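Local structure of peroxisomal membrane protein LPX1 (Saccharomyces cerevisiae, 2Y6U) at residues 209-221 / 230-242. The protein hydrolyses acyl esters in peroxisomes, with acyl esterase, lipase and phospholipase A activity. Residues are numbered along the deposited sequence; the frame is centred on the assembly and turned at random. Where two conformers were deposited one is given.
Sequences ANESEYVKYMRNG and QILQNIIDFERTK
Met-218 and Ile-236 lie 6.8 Å apart (CA to CA) where helix 211-220 packs against helix 230-239; the axes approach to 10.7 Å and run roughly antiparallel, 141° between their directions. Ile-236 is the knob in a knobs-into-holes fit, seated among Tyr-214, Val-215, Met-218 and Arg-219. Its CG1 lies 3.7 Å from Met-218 CB, its CG2 touches CE2 of Tyr-214 and CG2 of Val-215, and its CD1 sits over the centre of one face of the Arg-219 guanidinium, 3.4 Å from CZ. Arg-219 gets there by running extended from CG to NE; at the edge of the same group, NH2 makes a weak bond to Gln-233 OE1. Leu-232 CD2 touches NH1 of this arginine. Met-218, bent twice, brings CE to 3.6 Å from CG2 of Ile-235. Tyr-214 reaches across with its hydroxyl and donates to Ile-236 O (OH to O 2.6 Å) in the carbonyl plane, on a lone pair. The same carbonyl also receives a weak helical bond from Arg-240 N. Beyond it, Arg-240 grips Glu-211 side-on: NE bonds OE1 at 3.0 Å and NH2 bonds OE2 at 2.8 Å, the two flat groups turned 43° apart. NH1 of the same arginine bonds Asp-237 OD1 in the guanidinium plane, which helps fix its rotation, while Lys-242 NZ forms a salt bridge with Glu-211 OE1. The Tyr-214 side chain also touches Val-253 and Thr-255 of strand 253-255, which pairs with strand 240-241. The whole is an antiparallel helical hairpin, an apolar seam bordered by a salt-bridge network, lying in sequence between strands 164-168 and 286-292 of the alpha/beta-hydrolase sheet, where this fold commonly carries its cap or lid, of which the hairpin is probably part.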
loop_
_atom_site.group_PDB
_atom_site.type_symbol
_atom_site.label_atom_id
_atom_site.label_comp_id
_atom_site.label_asym_id
_atom_site.label_seq_id
_atom_site.Cartn_x
_atom_site.Cartn_y
_atom_site.Cartn_z
ATOM N N ALA A 209 16.475 -29.947 24.841
ATOM C CA ALA A 209 16.449 -31.402 25.074
ATOM C C ALA A 209 15.080 -31.888 25.583
ATOM O O ALA A 209 14.601 -32.956 25.196
ATOM C CB ALA A 209 17.580 -31.812 26.060
ATOM N N ASN A 210 14.487 -31.116 26.481
ATOM C CA ASN A 210 13.269 -31.525 27.146
ATOM C C ASN A 210 12.603 -30.316 27.757
ATOM O O ASN A 210 13.157 -29.210 27.715
ATOM C CB ASN A 210 13.586 -32.556 28.235
ATOM C CG ASN A 210 14.678 -32.085 29.183
ATOM O OD1 ASN A 210 14.640 -30.961 29.715
ATOM N ND2 ASN A 210 15.657 -32.931 29.395
ATOM N N GLU A 211 11.433 -30.563 28.343
ATOM C CA GLU A 211 10.590 -29.563 28.976
ATOM C C GLU A 211 11.306 -28.831 30.118
ATOM O O GLU A 211 11.195 -27.613 30.225
ATOM C CB GLU A 211 9.296 -30.225 29.481
ATOM C CG GLU A 211 8.367 -29.381 30.366
ATOM C CD GLU A 211 7.791 -28.206 29.658
ATOM O OE1 GLU A 211 7.804 -28.190 28.399
ATOM O OE2 GLU A 211 7.328 -27.280 30.357
ATOM N N SER A 212 12.048 -29.552 30.973
ATOM C CA SER A 212 12.738 -28.875 32.075
ATOM C C SER A 212 13.748 -27.841 31.576
ATOM O O SER A 212 13.810 -26.742 32.114
ATOM C CB SER A 212 13.442 -29.874 32.995
ATOM O OG SER A 212 12.604 -30.995 33.188
ATOM N N GLU A 213 14.539 -28.196 30.555
ATOM C CA GLU A 213 15.575 -27.300 30.012
ATOM C C GLU A 213 14.941 -26.105 29.272
ATOM O O GLU A 213 15.482 -25.004 29.307
ATOM C CB GLU A 213 16.494 -28.044 29.036
ATOM C CG GLU A 213 17.357 -29.119 29.679
ATOM C CD GLU A 213 18.394 -28.535 30.624
ATOM O OE1 GLU A 213 18.988 -27.502 30.259
ATOM O OE2 GLU A 213 18.643 -29.124 31.716
ATOM N N TYR A 214 13.828 -26.371 28.603
ATOM C CA TYR A 214 13.018 -25.320 27.960
ATOM C C TYR A 214 12.556 -24.261 28.972
ATOM O O TYR A 214 12.852 -23.074 28.807
ATOM C CB TYR A 214 11.809 -25.923 27.227
ATOM C CG TYR A 214 10.795 -24.899 26.758
ATOM C CD1 TYR A 214 11.152 -23.896 25.856
ATOM C CD2 TYR A 214 9.489 -24.905 27.260
ATOM C CE1 TYR A 214 10.240 -22.960 25.442
ATOM C CE2 TYR A 214 8.584 -23.955 26.889
ATOM C CZ TYR A 214 8.951 -22.968 25.955
ATOM O OH TYR A 214 8.039 -21.984 25.573
ATOM N N VAL A 215 11.820 -24.657 30.009
ATOM C CA VAL A 215 11.357 -23.669 30.961
ATOM C C VAL A 215 12.556 -22.985 31.668
ATOM O O VAL A 215 12.514 -21.792 31.924
ATOM C CB VAL A 215 10.339 -24.280 31.945
ATOM C CG1 VAL A 215 10.065 -23.327 33.113
ATOM C CG2 VAL A 215 9.035 -24.692 31.219
ATOM N N LYS A 216 13.621 -23.722 31.973
ATOM C CA LYS A 216 14.821 -23.128 32.599
ATOM C C LYS A 216 15.418 -22.016 31.725
ATOM O O LYS A 216 15.696 -20.907 32.188
ATOM C CB LYS A 216 15.886 -24.189 32.857
ATOM C CG LYS A 216 17.261 -23.692 33.415
ATOM C CD LYS A 216 18.159 -24.900 33.787
ATOM C CE LYS A 216 19.448 -24.464 34.474
ATOM N NZ LYS A 216 20.296 -25.611 34.863
ATOM N N TYR A 217 15.672 -22.335 30.469
ATOM C CA TYR A 217 16.074 -21.285 29.535
ATOM C C TYR A 217 15.061 -20.114 29.461
ATOM O O TYR A 217 15.457 -18.941 29.551
ATOM C CB TYR A 217 16.370 -21.877 28.144
ATOM C CG TYR A 217 16.708 -20.816 27.165
ATOM C CD1 TYR A 217 17.991 -20.307 27.058
ATOM C CD2 TYR A 217 15.707 -20.285 26.352
ATOM C CE1 TYR A 217 18.272 -19.288 26.140
ATOM C CE2 TYR A 217 15.973 -19.301 25.453
ATOM C CZ TYR A 217 17.253 -18.803 25.346
ATOM O OH TYR A 217 17.423 -17.789 24.427
ATOM N N MET A 218 13.771 -20.388 29.307
ATOM C CA MET A 218 12.827 -19.258 29.127
ATOM C C MET A 218 12.931 -18.325 30.351
ATOM O O MET A 218 13.003 -17.123 30.189
ATOM C CB MET A 218 11.391 -19.738 28.876
ATOM C CG MET A 218 11.253 -20.481 27.594
ATOM S SD MET A 218 11.663 -19.415 26.124
ATOM C CE MET A 218 10.121 -18.451 26.073
ATOM N N ARG A 219 13.028 -18.893 31.559
ATOM C CA ARG A 219 12.991 -18.085 32.795
ATOM C C ARG A 219 14.362 -17.498 33.172
ATOM O O ARG A 219 14.420 -16.547 33.964
ATOM C CB ARG A 219 12.430 -18.906 33.971
ATOM C CG ARG A 219 10.980 -19.303 33.798
ATOM C CD ARG A 219 10.398 -20.041 35.006
ATOM N NE ARG A 219 9.010 -20.401 34.693
ATOM C CZ ARG A 219 7.975 -19.553 34.682
ATOM N NH1 ARG A 219 8.106 -18.282 35.010
ATOM N NH2 ARG A 219 6.760 -20.002 34.397
ATOM N N ASN A 220 15.452 -18.034 32.598
ATOM C CA ASN A 220 16.826 -17.580 32.948
ATOM C C ASN A 220 17.718 -17.063 31.835
ATOM O O ASN A 220 18.698 -16.356 32.131
ATOM C CB ASN A 220 17.597 -18.698 33.633
ATOM C CG ASN A 220 16.993 -19.099 34.901
ATOM O OD1 ASN A 220 17.250 -18.481 35.927
ATOM N ND2 ASN A 220 16.236 -20.188 34.883
ATOM N N GLY A 221 17.469 -17.461 30.594
ATOM C CA GLY A 221 18.412 -17.141 29.516
ATOM C C GLY A 221 17.792 -16.447 28.307
ATOM O O GLY A 221 18.503 -15.967 27.434
ATOM N N GLN A 230 2.855 -13.119 34.550
ATOM C CA GLN A 230 1.756 -13.660 33.764
ATOM C C GLN A 230 2.117 -13.638 32.293
ATOM O O GLN A 230 1.747 -14.559 31.577
ATOM C CB GLN A 230 0.408 -12.931 33.984
ATOM C CG GLN A 230 -0.039 -12.918 35.425
ATOM C CD GLN A 230 -1.422 -12.242 35.708
ATOM O OE1 GLN A 230 -1.655 -11.757 36.829
ATOM N NE2 GLN A 230 -2.315 -12.236 34.722
ATOM N N ILE A 231 2.804 -12.595 31.822
ATOM C CA ILE A 231 3.175 -12.524 30.418
ATOM C C ILE A 231 4.257 -13.554 30.065
ATOM O O ILE A 231 4.177 -14.243 29.069
ATOM C CB ILE A 231 3.593 -11.072 30.013
ATOM C CG1 ILE A 231 2.399 -10.116 30.249
ATOM C CG2 ILE A 231 4.048 -10.940 28.570
ATOM C CD1 ILE A 231 2.698 -8.608 29.898
ATOM N N LEU A 232 5.202 -13.717 30.950
ATOM C CA LEU A 232 6.203 -14.775 30.809
ATOM C C LEU A 232 5.564 -16.169 30.730
ATOM O O LEU A 232 5.881 -16.958 29.818
ATOM C CB LEU A 232 7.197 -14.661 31.960
ATOM C CG LEU A 232 8.348 -15.648 31.977
ATOM C CD1 LEU A 232 9.064 -15.597 30.604
ATOM C CD2 LEU A 232 9.282 -15.288 33.203
ATOM N N GLN A 233 4.610 -16.445 31.613
ATOM C CA GLN A 233 3.900 -17.716 31.593
ATOM C C GLN A 233 3.156 -17.816 30.253
ATOM O O GLN A 233 3.182 -18.867 29.651
ATOM C CB GLN A 233 2.904 -17.845 32.751
ATOM C CG GLN A 233 2.258 -19.259 32.880
ATOM C CD GLN A 233 3.296 -20.318 33.150
ATOM O OE1 GLN A 233 4.003 -20.224 34.142
ATOM N NE2 GLN A 233 3.374 -21.346 32.298
ATOM N N ASN A 234 2.467 -16.764 29.815
ATOM C CA ASN A 234 1.790 -16.806 28.493
ATOM C C ASN A 234 2.760 -17.058 27.333
ATOM O O ASN A 234 2.442 -17.829 26.423
ATOM C CB ASN A 234 1.101 -15.514 28.204
ATOM C CG ASN A 234 -0.049 -15.277 29.091
ATOM O OD1 ASN A 234 -0.570 -16.236 29.757
ATOM N ND2 ASN A 234 -0.480 -13.988 29.146
ATOM N N ILE A 235 3.948 -16.419 27.402
ATOM C CA ILE A 235 4.998 -16.630 26.392
ATOM C C ILE A 235 5.429 -18.093 26.406
ATOM O O ILE A 235 5.534 -18.734 25.353
ATOM C CB ILE A 235 6.202 -15.681 26.586
ATOM C CG1 ILE A 235 5.813 -14.243 26.211
ATOM C CG2 ILE A 235 7.395 -16.167 25.769
ATOM C CD1 ILE A 235 6.818 -13.135 26.709
ATOM N N ILE A 236 5.698 -18.616 27.591
ATOM C CA ILE A 236 6.163 -19.986 27.740
ATOM C C ILE A 236 5.183 -20.976 27.151
ATOM O O ILE A 236 5.555 -21.874 26.380
ATOM C CB ILE A 236 6.505 -20.300 29.223
ATOM C CG1 ILE A 236 7.784 -19.541 29.638
ATOM C CG2 ILE A 236 6.609 -21.841 29.448
ATOM C CD1 ILE A 236 8.009 -19.352 31.244
ATOM N N ASP A 237 3.912 -20.798 27.467
ATOM C CA ASP A 237 2.869 -21.708 27.020
ATOM C C ASP A 237 2.590 -21.568 25.517
ATOM O O ASP A 237 2.235 -22.572 24.840
ATOM C CB ASP A 237 1.579 -21.484 27.838
ATOM C CG ASP A 237 1.713 -21.985 29.306
ATOM O OD1 ASP A 237 2.497 -22.916 29.526
ATOM O OD2 ASP A 237 1.073 -21.423 30.234
ATOM N N PHE A 238 2.709 -20.357 24.998
ATOM C CA PHE A 238 2.347 -20.095 23.570
ATOM C C PHE A 238 3.448 -20.625 22.626
ATOM O O PHE A 238 3.180 -21.174 21.555
ATOM C CB PHE A 238 2.143 -18.636 23.357
ATOM C CG PHE A 238 1.981 -18.237 21.907
ATOM C CD1 PHE A 238 0.746 -18.281 21.303
ATOM C CD2 PHE A 238 3.065 -17.782 21.180
ATOM C CE1 PHE A 238 0.609 -17.918 19.979
ATOM C CE2 PHE A 238 2.947 -17.427 19.898
ATOM C CZ PHE A 238 1.718 -17.484 19.279
ATOM N N GLU A 239 4.699 -20.465 23.047
ATOM C CA GLU A 239 5.851 -20.844 22.228
ATOM C C GLU A 239 6.083 -22.342 22.197
ATOM O O GLU A 239 6.758 -22.829 21.304
ATOM C CB GLU A 239 7.139 -20.113 22.713
ATOM C CG GLU A 239 7.229 -18.594 22.460
ATOM C CD GLU A 239 7.311 -18.249 20.932
ATOM O OE1 GLU A 239 7.730 -19.169 20.155
ATOM O OE2 GLU A 239 7.063 -17.047 20.540
ATOM N N ARG A 240 5.593 -23.089 23.198
ATOM C CA ARG A 240 5.983 -24.481 23.321
ATOM C C ARG A 240 5.391 -25.304 22.173
ATOM O O ARG A 240 4.186 -25.263 21.972
ATOM C CB ARG A 240 5.487 -25.032 24.666
ATOM C CG ARG A 240 5.773 -26.468 24.925
ATOM C CD ARG A 240 5.033 -26.920 26.198
ATOM N NE ARG A 240 5.625 -26.418 27.434
ATOM C CZ ARG A 240 5.088 -25.507 28.267
ATOM N NH1 ARG A 240 3.912 -24.942 28.025
ATOM N NH2 ARG A 240 5.737 -25.164 29.380
ATOM N N THR A 241 6.248 -25.976 21.394
ATOM C CA THR A 241 5.825 -27.012 20.437
ATOM C C THR A 241 6.655 -28.311 20.652
ATOM O O THR A 241 7.858 -28.273 21.027
ATOM C CB THR A 241 5.855 -26.559 18.937
ATOM O OG1 THR A 241 7.133 -26.860 18.345
ATOM C CG2 THR A 241 5.483 -25.068 18.758
ATOM N N LYS A 242 6.006 -29.458 20.442
ATOM C CA LYS A 242 6.583 -30.768 20.838
ATOM C C LYS A 242 6.521 -31.793 19.722
ATOM O O LYS A 242 6.116 -31.458 18.619
ATOM C CB LYS A 242 5.852 -31.308 22.100
ATOM C CG LYS A 242 6.126 -30.466 23.415
ATOM C CD LYS A 242 5.599 -31.159 24.707
ATOM C CE LYS A 242 6.687 -31.350 25.860
ATOM N NZ LYS A 242 7.010 -30.123 26.775
#